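Local coordinates for putative uncharacterized protein (Helicobacter pylori, PDB 3TDG) that probably acts as a periplasmic disulfide reductase or isomerase of the DsbG type, working through a thioredoxin-fold domain, at residues N34-I39 with N44-I49; V65-D68 with Y73-P76; D156-H161 with A191-L196; V178-V183 with S216-I221; K247-E250 with G256-F259. All coordinates share one frame; numbering follows the deposited sequence.

Contact 1: residues N34-I39 with N44-I49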
# COMPACT_ATOMS: atom_id res chain seq x y z
N ASN A 34 22.11 -21.03 18.98
CA ASN A 34 22.16 -19.71 19.55
C ASN A 34 21.30 -18.69 18.84
O ASN A 34 20.65 -17.89 19.47
CB ASN A 34 23.57 -19.21 19.67
CG ASN A 34 23.67 -18.08 20.63
OD1 ASN A 34 23.19 -18.16 21.73
ND2 ASN A 34 24.28 -17.01 20.20
N LEU A 35 21.31 -18.71 17.52
CA LEU A 35 20.52 -17.76 16.78
C LEU A 35 19.05 -18.00 17.03
O LEU A 35 18.33 -17.08 17.27
CB LEU A 35 20.87 -17.76 15.29
CG LEU A 35 20.08 -18.57 14.29
CD1 LEU A 35 18.83 -17.92 13.93
CD2 LEU A 35 20.90 -18.75 13.08
N VAL A 36 18.65 -19.24 17.00
CA VAL A 36 17.28 -19.62 17.27
C VAL A 36 16.86 -19.12 18.63
O VAL A 36 15.78 -18.65 18.81
CB VAL A 36 17.08 -21.13 17.21
CG1 VAL A 36 15.73 -21.49 17.65
CG2 VAL A 36 17.27 -21.63 15.83
N SER A 37 17.74 -19.23 19.58
CA SER A 37 17.41 -18.87 20.92
C SER A 37 17.40 -17.36 21.11
O SER A 37 16.58 -16.84 21.81
CB SER A 37 18.34 -19.58 21.87
OG SER A 37 18.81 -18.73 22.86
N VAL A 38 18.28 -16.68 20.42
CA VAL A 38 18.28 -15.25 20.49
C VAL A 38 16.98 -14.69 19.92
O VAL A 38 16.42 -13.79 20.45
CB VAL A 38 19.48 -14.66 19.78
CG1 VAL A 38 19.38 -13.21 19.75
CG2 VAL A 38 20.73 -15.06 20.46
N ILE A 39 16.51 -15.26 18.84
CA ILE A 39 15.29 -14.80 18.25
C ILE A 39 14.11 -15.15 19.12
O ILE A 39 13.26 -14.35 19.35
CB ILE A 39 15.09 -15.33 16.85
CG1 ILE A 39 16.00 -14.59 15.89
CG2 ILE A 39 13.70 -15.11 16.39
CD1 ILE A 39 16.23 -15.31 14.63
N ASN A 44 9.36 -14.42 20.86
CA ASN A 44 8.61 -15.64 21.14
C ASN A 44 8.23 -16.44 19.88
O ASN A 44 7.19 -17.09 19.83
CB ASN A 44 7.37 -15.38 22.01
CG ASN A 44 6.83 -16.67 22.60
OD1 ASN A 44 7.59 -17.52 23.05
ND2 ASN A 44 5.52 -16.85 22.54
N LYS A 45 9.09 -16.37 18.86
CA LYS A 45 8.97 -17.25 17.70
C LYS A 45 10.19 -18.15 17.63
O LYS A 45 11.34 -17.67 17.63
CB LYS A 45 8.86 -16.44 16.40
CG LYS A 45 7.52 -15.79 16.19
CD LYS A 45 7.58 -14.89 14.97
CE LYS A 45 6.27 -14.14 14.80
NZ LYS A 45 5.89 -14.02 13.38
N LYS A 46 9.95 -19.45 17.60
CA LYS A 46 11.01 -20.43 17.40
C LYS A 46 11.14 -20.71 15.90
O LYS A 46 10.29 -21.41 15.33
CB LYS A 46 10.73 -21.73 18.17
CG LYS A 46 11.85 -22.77 18.04
CD LYS A 46 11.40 -24.13 18.54
CE LYS A 46 12.57 -25.08 18.63
NZ LYS A 46 12.03 -26.47 18.82
N VAL A 47 12.18 -20.16 15.28
CA VAL A 47 12.37 -20.26 13.82
C VAL A 47 13.02 -21.59 13.45
O VAL A 47 13.74 -22.18 14.26
CB VAL A 47 13.24 -19.08 13.24
CG1 VAL A 47 12.61 -17.73 13.55
CG2 VAL A 47 14.68 -19.14 13.74
N ARG A 48 12.78 -22.05 12.23
CA ARG A 48 13.45 -23.23 11.72
C ARG A 48 14.50 -22.80 10.70
O ARG A 48 14.19 -22.02 9.81
CB ARG A 48 12.41 -24.16 11.07
CG ARG A 48 12.94 -25.55 10.73
CD ARG A 48 11.79 -26.52 10.47
NE ARG A 48 10.95 -26.07 9.36
CZ ARG A 48 11.17 -26.35 8.07
NH1 ARG A 48 12.20 -27.10 7.70
NH2 ARG A 48 10.35 -25.87 7.14
N ILE A 49 15.73 -23.29 10.84
CA ILE A 49 16.81 -22.93 9.92
C ILE A 49 16.73 -23.78 8.65
O ILE A 49 16.68 -25.00 8.73
CB ILE A 49 18.20 -23.10 10.58
CG1 ILE A 49 18.37 -22.14 11.76
CG2 ILE A 49 19.33 -22.89 9.55
CD1 ILE A 49 19.56 -22.46 12.65
O HOH W 1 13.86 -18.55 17.01
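The flat groups where residues 34-39 meet 44-49 are peptide units, with no aromatic ring among them: both methyls of Val36 lie close to the carbonyl oxygen of Val47, and Ile39 CG2 sits 3.7 Å from Lys45 O. The rest is aliphatic packing between a helix and the chain that follows it. Val47 points toward the helix, and its two branches part there, CG1 meeting Ile39 CG2 at 4.0 Å with the side chains roughly perpendicular, CG2 meeting Val36 CG2. Ile49 reaches farther. Its side chain runs out extended (chi2 166°), which brings CD1 tip to tip with Leu35 CD2 at 4.0 Å and equally near Val36 CG2. Branched residues suit this surface: Val36 and Val47 offer methyls in more than one direction, so each can meet two partners, while Lys46, directed away, lends just its CG to Val36 CG1. No direct hydrogen bond spans the two segments. One water does that work, donating to Val36 O (2.6 Å) and to Lys45 O (2.7 Å) and accepting from Val47 N (2.9 Å), so three backbone polar groups are satisfied in one place. Asn44, with its positive phi, marks where the chain leaves the helix. Lys45 NZ leads away from the helix to a salt bridge with Asp68 OD2. Helix 33-43 thus lies against the antiparallel sheet of the DsbG-type N-terminal domain: Leu35 and Ile39 touch Ile86 of strand 85-88, Val47 touches Ile66 and Ile49 touches Val64 of strand 62-67, and Phe94 of the second subunit packs on Ile39.

Contact 2: residues V65-D68 with Y73-P76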
# COMPACT_ATOMS: atom_id res chain seq x y z
N VAL A 65 18.83 -18.47 5.87
CA VAL A 65 17.39 -18.36 5.64
C VAL A 65 16.67 -19.19 6.69
O VAL A 65 17.07 -20.33 6.99
CB VAL A 65 17.00 -18.78 4.20
CG1 VAL A 65 15.48 -18.65 3.97
CG2 VAL A 65 17.75 -17.91 3.20
N ILE A 66 15.62 -18.61 7.27
CA ILE A 66 14.83 -19.24 8.32
C ILE A 66 13.37 -19.26 7.90
O ILE A 66 12.98 -18.53 7.00
CB ILE A 66 14.99 -18.53 9.71
CG1 ILE A 66 14.50 -17.08 9.70
CG2 ILE A 66 16.44 -18.65 10.25
CD1 ILE A 66 12.95 -16.94 9.88
N GLU A 67 12.58 -20.12 8.54
CA GLU A 67 11.14 -20.16 8.34
C GLU A 67 10.45 -19.62 9.58
O GLU A 67 10.72 -20.08 10.68
CB GLU A 67 10.67 -21.60 8.12
CG GLU A 67 9.19 -21.71 7.83
CD GLU A 67 8.70 -23.14 7.97
OE1 GLU A 67 8.84 -23.72 9.08
OE2 GLU A 67 8.19 -23.69 6.97
N ASP A 68 9.59 -18.62 9.41
CA ASP A 68 8.79 -18.08 10.52
C ASP A 68 7.73 -19.16 10.89
O ASP A 68 7.01 -19.63 10.02
CB ASP A 68 8.13 -16.78 10.06
CG ASP A 68 7.21 -16.15 11.11
OD1 ASP A 68 6.41 -16.87 11.75
OD2 ASP A 68 7.28 -14.92 11.28
N TYR A 73 6.59 -17.87 6.20
CA TYR A 73 7.45 -17.05 5.34
C TYR A 73 8.92 -17.41 5.54
O TYR A 73 9.35 -17.70 6.66
CB TYR A 73 7.23 -15.55 5.59
CG TYR A 73 5.87 -15.06 5.17
CD1 TYR A 73 5.17 -15.69 4.14
CD2 TYR A 73 5.29 -13.94 5.77
CE1 TYR A 73 3.92 -15.23 3.73
CE2 TYR A 73 4.03 -13.48 5.36
CZ TYR A 73 3.36 -14.14 4.35
OH TYR A 73 2.12 -13.71 3.92
N ASN A 74 9.66 -17.46 4.43
CA ASN A 74 11.09 -17.67 4.47
C ASN A 74 11.76 -16.32 4.56
O ASN A 74 11.47 -15.43 3.77
CB ASN A 74 11.59 -18.40 3.22
CG ASN A 74 11.16 -19.86 3.18
OD1 ASN A 74 10.20 -20.29 3.83
ND2 ASN A 74 11.88 -20.64 2.39
N ILE A 75 12.66 -16.17 5.54
CA ILE A 75 13.26 -14.87 5.83
C ILE A 75 14.77 -15.03 5.75
O ILE A 75 15.34 -15.86 6.46
CB ILE A 75 12.88 -14.39 7.26
CG1 ILE A 75 11.35 -14.46 7.49
CG2 ILE A 75 13.47 -12.98 7.54
CD1 ILE A 75 10.53 -13.48 6.61
N PRO A 76 15.42 -14.25 4.86
CA PRO A 76 16.87 -14.23 4.73
C PRO A 76 17.55 -13.27 5.71
O PRO A 76 17.09 -12.15 5.93
CB PRO A 76 17.08 -13.79 3.28
CG PRO A 76 15.93 -12.90 3.01
CD PRO A 76 14.76 -13.55 3.74
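Residues 65-68 and 73-76 form the closing end of an antiparallel beta hairpin, strands 62-67 and 74-79, in the middle of the N-terminal four-stranded sheet. Ile66 and Ile75 are a hydrogen-bonded pair: Ile66 N donates to Ile75 O at 2.9 Å, and Ile75 N returns the bond to Ile66 O at 2.8 Å. Two residues on, toward the turn, Asp68 N gives a nearly straight bond to Tyr73 O, also 2.9 Å long (172° at the hydrogen). Val65 with Pro76 and Glu67 with Asn74 are the non-hydrogen-bonded pairs on either side, where CA-H groups approach carbonyl oxygens instead. Proline is tolerated at such a site because the missing N-H is not asked for by the partner strand. The hairpin belongs to the sheet of the DsbG-type N-terminal domain, and its four-residue connection is steadied by Asp68, whose OD1 accepts from the backbone N of Asp70, an Asx turn, and from that of Thr71. Side chains alternate between the two faces. With Ile66 and Ile75 on one face, the unusual Ile66 rotamer matters: CG1 stands between backbone N and carbonyl carbon (chi1 63°), which lays CD1 across the neighbouring strand, 3.7 Å from Ile75 CB. The other face carries Val65, Glu67, Asn74 and Pro76. There Val65 splits its methyls, CG2 against Pro76 CB at 4.2 Å and CG1 against Asn74 CB at 4.0 Å. This face lies under the long helix 98-129, where Thr107 touches Val65, Leu114 touches Asn74 and Asn108 touches Pro76.

Contact 3: residues D156-H161 with A191-L196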
# COMPACT_ATOMS: atom_id res chain seq x y z
N ASP A 156 -20.05 -22.16 -11.26
CA ASP A 156 -21.22 -21.37 -11.63
C ASP A 156 -22.13 -22.27 -12.47
O ASP A 156 -21.68 -22.91 -13.40
CB ASP A 156 -20.78 -20.13 -12.40
CG ASP A 156 -21.93 -19.13 -12.64
OD1 ASP A 156 -21.87 -18.03 -12.05
OD2 ASP A 156 -22.87 -19.44 -13.42
N PRO A 157 -23.43 -22.34 -12.11
CA PRO A 157 -24.34 -23.23 -12.82
C PRO A 157 -24.76 -22.77 -14.24
O PRO A 157 -25.44 -23.53 -14.94
CB PRO A 157 -25.55 -23.34 -11.88
CG PRO A 157 -25.49 -22.14 -11.00
CD PRO A 157 -24.12 -21.51 -11.11
N MET A 158 -24.38 -21.56 -14.65
CA MET A 158 -24.62 -21.07 -16.02
C MET A 158 -23.34 -21.06 -16.87
O MET A 158 -23.24 -20.37 -17.87
CB MET A 158 -25.25 -19.66 -16.02
CG MET A 158 -26.70 -19.58 -15.47
SD MET A 158 -27.92 -20.71 -16.19
CE MET A 158 -28.32 -19.87 -17.73
N CYS A 159 -22.33 -21.83 -16.46
CA CYS A 159 -21.06 -21.77 -17.12
C CYS A 159 -20.80 -23.11 -17.80
O CYS A 159 -20.76 -24.14 -17.13
CB CYS A 159 -19.97 -21.43 -16.10
SG CYS A 159 -18.26 -21.62 -16.63
N PRO A 160 -20.67 -23.13 -19.15
CA PRO A 160 -20.39 -24.39 -19.84
C PRO A 160 -19.13 -25.09 -19.37
O PRO A 160 -19.12 -26.31 -19.28
CB PRO A 160 -20.26 -23.94 -21.30
CG PRO A 160 -21.26 -22.82 -21.39
CD PRO A 160 -21.02 -22.06 -20.10
N HIS A 161 -18.08 -24.35 -19.04
CA HIS A 161 -16.89 -25.01 -18.49
C HIS A 161 -17.13 -25.67 -17.13
O HIS A 161 -16.56 -26.73 -16.82
CB HIS A 161 -15.71 -24.04 -18.48
CG HIS A 161 -15.02 -23.93 -19.80
ND1 HIS A 161 -13.73 -24.37 -20.01
CD2 HIS A 161 -15.46 -23.47 -21.00
CE1 HIS A 161 -13.39 -24.16 -21.27
NE2 HIS A 161 -14.43 -23.62 -21.89
N ALA A 191 -27.12 -16.66 -10.11
CA ALA A 191 -27.56 -16.41 -8.74
C ALA A 191 -28.84 -17.18 -8.41
O ALA A 191 -28.95 -17.85 -7.36
CB ALA A 191 -27.73 -14.90 -8.51
N LYS A 192 -29.80 -17.14 -9.33
CA LYS A 192 -31.06 -17.83 -9.16
C LYS A 192 -30.89 -19.34 -9.09
O LYS A 192 -31.46 -20.01 -8.23
CB LYS A 192 -32.01 -17.44 -10.30
CG LYS A 192 -33.38 -18.02 -10.20
CD LYS A 192 -34.39 -17.18 -11.01
CE LYS A 192 -35.62 -18.02 -11.38
NZ LYS A 192 -36.10 -18.89 -10.25
N LYS A 193 -30.10 -19.90 -9.99
CA LYS A 193 -29.81 -21.32 -9.92
C LYS A 193 -29.04 -21.68 -8.65
O LYS A 193 -29.34 -22.67 -8.00
CB LYS A 193 -29.06 -21.78 -11.17
CG LYS A 193 -29.99 -21.96 -12.40
CD LYS A 193 -29.35 -22.84 -13.46
CE LYS A 193 -30.30 -23.03 -14.69
NZ LYS A 193 -29.71 -23.98 -15.67
N ALA A 194 -28.04 -20.88 -8.29
CA ALA A 194 -27.31 -21.12 -7.02
C ALA A 194 -28.27 -21.13 -5.82
O ALA A 194 -28.17 -21.99 -4.95
CB ALA A 194 -26.20 -20.05 -6.83
N ALA A 195 -29.22 -20.18 -5.80
CA ALA A 195 -30.26 -20.12 -4.75
C ALA A 195 -31.11 -21.38 -4.66
O ALA A 195 -31.35 -21.91 -3.57
CB ALA A 195 -31.16 -18.86 -4.93
N LEU A 196 -31.56 -21.87 -5.81
CA LEU A 196 -32.38 -23.08 -5.89
C LEU A 196 -31.58 -24.28 -5.44
O LEU A 196 -32.10 -25.18 -4.78
CB LEU A 196 -32.85 -23.29 -7.35
CG LEU A 196 -33.83 -22.26 -7.96
CD1 LEU A 196 -34.01 -22.43 -9.50
CD2 LEU A 196 -35.19 -22.29 -7.27
O HOH W 2 -27.18 -24.35 -16.83
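A type I beta turn from Asp156 to Cys159 sets Pro157 and Met158 against the side of helix 188-206, and the contact rests almost wholly on Lys193. Proline fits the second position of such a turn, where its fixed phi is the one required, and its ring pushes outward: Pro157 CG comes 3.6 Å from Lys193 CB, the two side chains sliding past each other in opposite directions. Met158 takes the far part of the lysine. Its chain bends at chi2 and chi3 (-52° and -80°), so that SD lies across the stretched-out Lys193, 3.6 Å from CE, at about a right angle. Lysine serves well here because its long methylene run gives apolar packing while its amine can travel to polar atoms beyond. That amine, on a largely buried residue, is hydrogen-bonded to Ile221 O and more weakly to Ser223 O. It also donates to a water at 2.8 Å, which in turn donates to Pro157 O at 2.7 Å and so ties the turn to the helix. Inside the turn Asp156 OD2 accepts from Met158 N at 2.9 Å through its anti lone pair, forming an Asx turn; the same oxygen bonds to Ser190 OG, while OD1 takes the backbone N of Trp185 and Leu186. Cys159 is the N-cap residue of helix 160-167, consistent with the CxxC helix start of thioredoxin folds. The turn links the end of strand 150-155 to that helix, with helix 188-206 packed against it.

Contact 4: residues V178-V183 with S216-I221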
# COMPACT_ATOMS: atom_id res chain seq x y z
N VAL A 178 -15.08 -33.88 -2.18
CA VAL A 178 -15.31 -32.62 -2.88
C VAL A 178 -16.24 -31.70 -2.10
O VAL A 178 -17.32 -32.12 -1.67
CB VAL A 178 -15.87 -32.88 -4.30
CG1 VAL A 178 -16.42 -31.58 -4.94
CG2 VAL A 178 -14.80 -33.53 -5.17
N ARG A 179 -15.80 -30.46 -1.90
CA ARG A 179 -16.67 -29.39 -1.43
C ARG A 179 -16.99 -28.44 -2.59
O ARG A 179 -16.21 -27.54 -2.91
CB ARG A 179 -16.04 -28.63 -0.27
CG ARG A 179 -15.81 -29.51 0.96
CD ARG A 179 -15.25 -28.73 2.12
NE ARG A 179 -15.04 -29.63 3.25
CZ ARG A 179 -14.23 -29.39 4.28
NH1 ARG A 179 -13.54 -28.26 4.33
NH2 ARG A 179 -14.14 -30.28 5.25
N MET A 180 -18.14 -28.66 -3.20
CA MET A 180 -18.56 -27.84 -4.31
C MET A 180 -19.24 -26.54 -3.81
O MET A 180 -20.22 -26.59 -3.07
CB MET A 180 -19.50 -28.65 -5.20
CG MET A 180 -19.71 -28.01 -6.56
SD MET A 180 -20.25 -29.26 -7.73
CE MET A 180 -20.96 -28.20 -8.99
N VAL A 181 -18.70 -25.40 -4.23
CA VAL A 181 -19.20 -24.10 -3.84
C VAL A 181 -19.88 -23.48 -5.07
O VAL A 181 -19.19 -23.05 -6.01
CB VAL A 181 -18.06 -23.19 -3.34
CG1 VAL A 181 -18.56 -21.79 -2.97
CG2 VAL A 181 -17.34 -23.85 -2.13
N VAL A 182 -21.21 -23.49 -5.08
CA VAL A 182 -21.99 -23.07 -6.26
C VAL A 182 -22.33 -21.59 -6.14
O VAL A 182 -23.10 -21.18 -5.27
CB VAL A 182 -23.26 -23.95 -6.48
CG1 VAL A 182 -24.00 -23.57 -7.78
CG2 VAL A 182 -22.88 -25.40 -6.53
N VAL A 183 -21.71 -20.79 -7.00
CA VAL A 183 -21.79 -19.34 -6.89
C VAL A 183 -22.75 -18.73 -7.92
O VAL A 183 -23.07 -19.37 -8.94
CB VAL A 183 -20.41 -18.68 -7.04
CG1 VAL A 183 -19.49 -19.09 -5.87
CG2 VAL A 183 -19.78 -19.05 -8.41
N SER A 216 -27.47 -35.74 -8.62
CA SER A 216 -28.63 -35.61 -9.52
C SER A 216 -29.29 -34.25 -9.42
O SER A 216 -29.72 -33.70 -10.42
CB SER A 216 -29.68 -36.70 -9.27
OG SER A 216 -29.14 -37.95 -9.61
N ILE A 217 -29.38 -33.71 -8.20
CA ILE A 217 -29.90 -32.36 -8.03
C ILE A 217 -29.03 -31.37 -8.81
O ILE A 217 -29.55 -30.53 -9.53
CB ILE A 217 -29.98 -31.96 -6.52
CG1 ILE A 217 -31.17 -32.68 -5.86
CG2 ILE A 217 -30.09 -30.44 -6.35
CD1 ILE A 217 -31.04 -32.80 -4.34
N LEU A 218 -27.72 -31.50 -8.69
CA LEU A 218 -26.79 -30.60 -9.39
C LEU A 218 -26.94 -30.70 -10.92
O LEU A 218 -27.09 -29.70 -11.60
CB LEU A 218 -25.35 -30.86 -8.93
CG LEU A 218 -24.99 -30.42 -7.50
CD1 LEU A 218 -23.65 -31.02 -7.06
CD2 LEU A 218 -24.97 -28.89 -7.35
N GLU A 219 -26.91 -31.93 -11.43
CA GLU A 219 -27.10 -32.20 -12.86
C GLU A 219 -28.43 -31.68 -13.36
O GLU A 219 -28.51 -30.99 -14.38
CB GLU A 219 -26.93 -33.69 -13.15
CG GLU A 219 -25.53 -34.18 -12.81
CD GLU A 219 -25.35 -35.69 -13.00
OE1 GLU A 219 -26.35 -36.43 -12.99
OE2 GLU A 219 -24.18 -36.12 -13.14
N LYS A 220 -29.49 -31.95 -12.59
CA LYS A 220 -30.82 -31.44 -12.95
C LYS A 220 -30.75 -29.92 -13.16
O LYS A 220 -31.18 -29.41 -14.21
CB LYS A 220 -31.87 -31.84 -11.88
CG LYS A 220 -33.30 -31.30 -12.14
CD LYS A 220 -34.29 -31.66 -11.01
CE LYS A 220 -34.18 -30.69 -9.81
NZ LYS A 220 -35.02 -31.12 -8.64
N ILE A 221 -30.20 -29.19 -12.19
CA ILE A 221 -30.24 -27.71 -12.24
C ILE A 221 -29.18 -27.09 -13.16
O ILE A 221 -29.42 -26.04 -13.77
CB ILE A 221 -30.23 -27.08 -10.79
CG1 ILE A 221 -31.52 -27.46 -10.04
CG2 ILE A 221 -30.09 -25.55 -10.85
CD1 ILE A 221 -31.48 -27.24 -8.53
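Leu218 meets Met180 and Val182 in a helix-on-sheet contact of the thioredoxin-fold domain, with helix 211-222 standing over strand 177-182. The leucine works alone for its helix, and its fork gives one methyl to each partner. CD1 touches Met180 SD at 3.9 Å, the two side chains reaching toward each other tip to tip. CD2 goes to Val182, and here the side chains run alongside one another in opposite senses. The backbones stay far apart, with 9.5 Å between the CA atoms of Val182 and Leu218, and the extended Met180 and the forked Leu218 bridge the distance. Methionine suits that demand: CG is anti to the backbone N (chi1 -165°) and the rest of the chain continues extended, carrying the sulfur to the leucine. All three residues are buried, and no hydrogen bond crosses between the segments, so the touch is apolar throughout. Because strand residues alternate, Met180 and Val182 share one side of the sheet, while Val181 turns to the other and packs on Ile248 of helix 235-249. Farther out, Ile197 of helix 188-206 touches both Val182 and Ile221. The strand itself is fixed by backbone bonds on either edge, Met180 with Ile137 and Arg179 with Leu151 and Ile153, in the mixed sheet. At the second of the two touches, Val182, whose beta-branched side chain suits a strand, offers its CG2 to Leu218 CD2 at 4.1 Å.

Contact 5: residues K247-E250 with G256-F259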
# COMPACT_ATOMS: atom_id res chain seq x y z
N LYS A 247 -17.90 -12.20 -1.74
CA LYS A 247 -16.76 -12.33 -0.83
C LYS A 247 -15.71 -13.33 -1.32
O LYS A 247 -14.51 -13.20 -1.01
CB LYS A 247 -17.24 -12.75 0.57
CG LYS A 247 -17.74 -11.59 1.45
CD LYS A 247 -18.31 -12.10 2.79
CE LYS A 247 -18.74 -10.95 3.70
NZ LYS A 247 -20.13 -10.51 3.37
N ILE A 248 -16.17 -14.34 -2.05
CA ILE A 248 -15.26 -15.26 -2.72
C ILE A 248 -14.43 -14.51 -3.77
O ILE A 248 -13.22 -14.69 -3.83
CB ILE A 248 -16.00 -16.43 -3.37
CG1 ILE A 248 -16.56 -17.37 -2.29
CG2 ILE A 248 -15.07 -17.23 -4.29
CD1 ILE A 248 -17.77 -18.17 -2.76
N PHE A 249 -15.07 -13.64 -4.54
CA PHE A 249 -14.41 -12.99 -5.69
C PHE A 249 -13.85 -11.60 -5.41
O PHE A 249 -13.20 -11.01 -6.28
CB PHE A 249 -15.36 -12.96 -6.91
CG PHE A 249 -15.68 -14.32 -7.46
CD1 PHE A 249 -14.81 -14.95 -8.35
CD2 PHE A 249 -16.84 -14.98 -7.08
CE1 PHE A 249 -15.11 -16.22 -8.85
CE2 PHE A 249 -17.14 -16.26 -7.57
CZ PHE A 249 -16.28 -16.88 -8.45
N GLU A 250 -14.08 -11.09 -4.21
CA GLU A 250 -13.69 -9.74 -3.79
C GLU A 250 -12.22 -9.37 -3.99
O GLU A 250 -11.91 -8.33 -4.53
CB GLU A 250 -14.01 -9.58 -2.31
CG GLU A 250 -14.46 -8.21 -1.93
CD GLU A 250 -15.29 -8.24 -0.67
OE1 GLU A 250 -14.82 -8.84 0.34
OE2 GLU A 250 -16.41 -7.68 -0.69
N GLY A 256 -11.90 -16.53 -11.65
CA GLY A 256 -12.84 -17.21 -12.54
C GLY A 256 -13.19 -18.62 -12.14
O GLY A 256 -12.69 -19.15 -11.13
N VAL A 257 -14.05 -19.25 -12.93
CA VAL A 257 -14.56 -20.58 -12.63
C VAL A 257 -14.43 -21.47 -13.88
O VAL A 257 -14.34 -20.95 -14.98
CB VAL A 257 -16.03 -20.53 -12.16
CG1 VAL A 257 -16.17 -19.72 -10.84
CG2 VAL A 257 -16.94 -19.96 -13.25
N PRO A 258 -14.42 -22.81 -13.71
CA PRO A 258 -14.36 -23.52 -12.43
C PRO A 258 -12.98 -23.32 -11.78
O PRO A 258 -11.96 -23.38 -12.47
CB PRO A 258 -14.56 -24.99 -12.82
CG PRO A 258 -14.20 -25.06 -14.29
CD PRO A 258 -14.50 -23.71 -14.86
N PHE A 259 -12.97 -23.06 -10.48
CA PHE A 259 -11.73 -22.92 -9.73
C PHE A 259 -11.60 -24.13 -8.80
O PHE A 259 -12.46 -24.37 -7.94
CB PHE A 259 -11.76 -21.61 -8.94
CG PHE A 259 -10.50 -21.33 -8.16
CD1 PHE A 259 -9.53 -20.48 -8.67
CD2 PHE A 259 -10.31 -21.90 -6.90
CE1 PHE A 259 -8.36 -20.21 -7.96
CE2 PHE A 259 -9.15 -21.63 -6.17
CZ PHE A 259 -8.17 -20.79 -6.70
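Phe249 sends the edge of its ring against a methyl of Val257, the apolar touch that joins the C-terminal part of helix 235-249 to the loop before strand 259-262. The closest pair is Phe249 CZ and Val257 CG1, 3.7 Å apart, with the methyl in the plane of the ring; the side chains meet at about a right angle. Two torsions put the ring there: chi1 of -66° sets CG anti to the carbonyl carbon, and chi2 of -83° sets the ring plane roughly perpendicular to the plane of CA, CB and CG, so that its CE1-CZ edge meets Val257. One face is then met by Ile248 CG2, 3.9 Å above the plane and off toward the rim, and the ring also stacks with that of Trp185. Val257 adopts a chi1 of -62°, in which CG1 is anti to the carbonyl carbon and aims at the phenyl, whereas CG2 lies between the backbone N and the carbonyl carbon. This second methyl points away from the phenyl and packs on Asp156 CB and Cys159 SG. Gly256, fully extended, brings its N near the ring edge, 4.3 Å from Phe249 CE1, without a hydrogen bond. The peptide between Val257 and Pro258 is cis, as in the cis-proline loop that faces the CxxC helix in thioredoxin-fold proteins, and Pro258 indeed touches Cys162. With no polar bond between the segments, the contact depends on shape and dispersion; Val257 lies between the Phe249 ring and the cysteines of the probable redox motif, giving that site an apolar neighbour.

How the contacts relate
The five contacts fall into two groups. Contacts 1 and 2, centres 11 Å apart, share the N-terminal antiparallel sheet, where strands 48-54 and 62-67 lie side by side and salt bridges pass between the two contacts. The other three gather in the thioredoxin-fold domain. Contacts 3 and 4 have centres 9 Å apart. Contacts 3 and 5 have centres 13 Å apart. The segments of contacts 3 and 4 interleave along the chain, whereas contact 5 follows both. About 50 Å separates the centres of contacts 1 and 3, and helix 98-129 lies between the groups in sequence, so the probable redox site stands well away from the sheet domain that meets the second subunit.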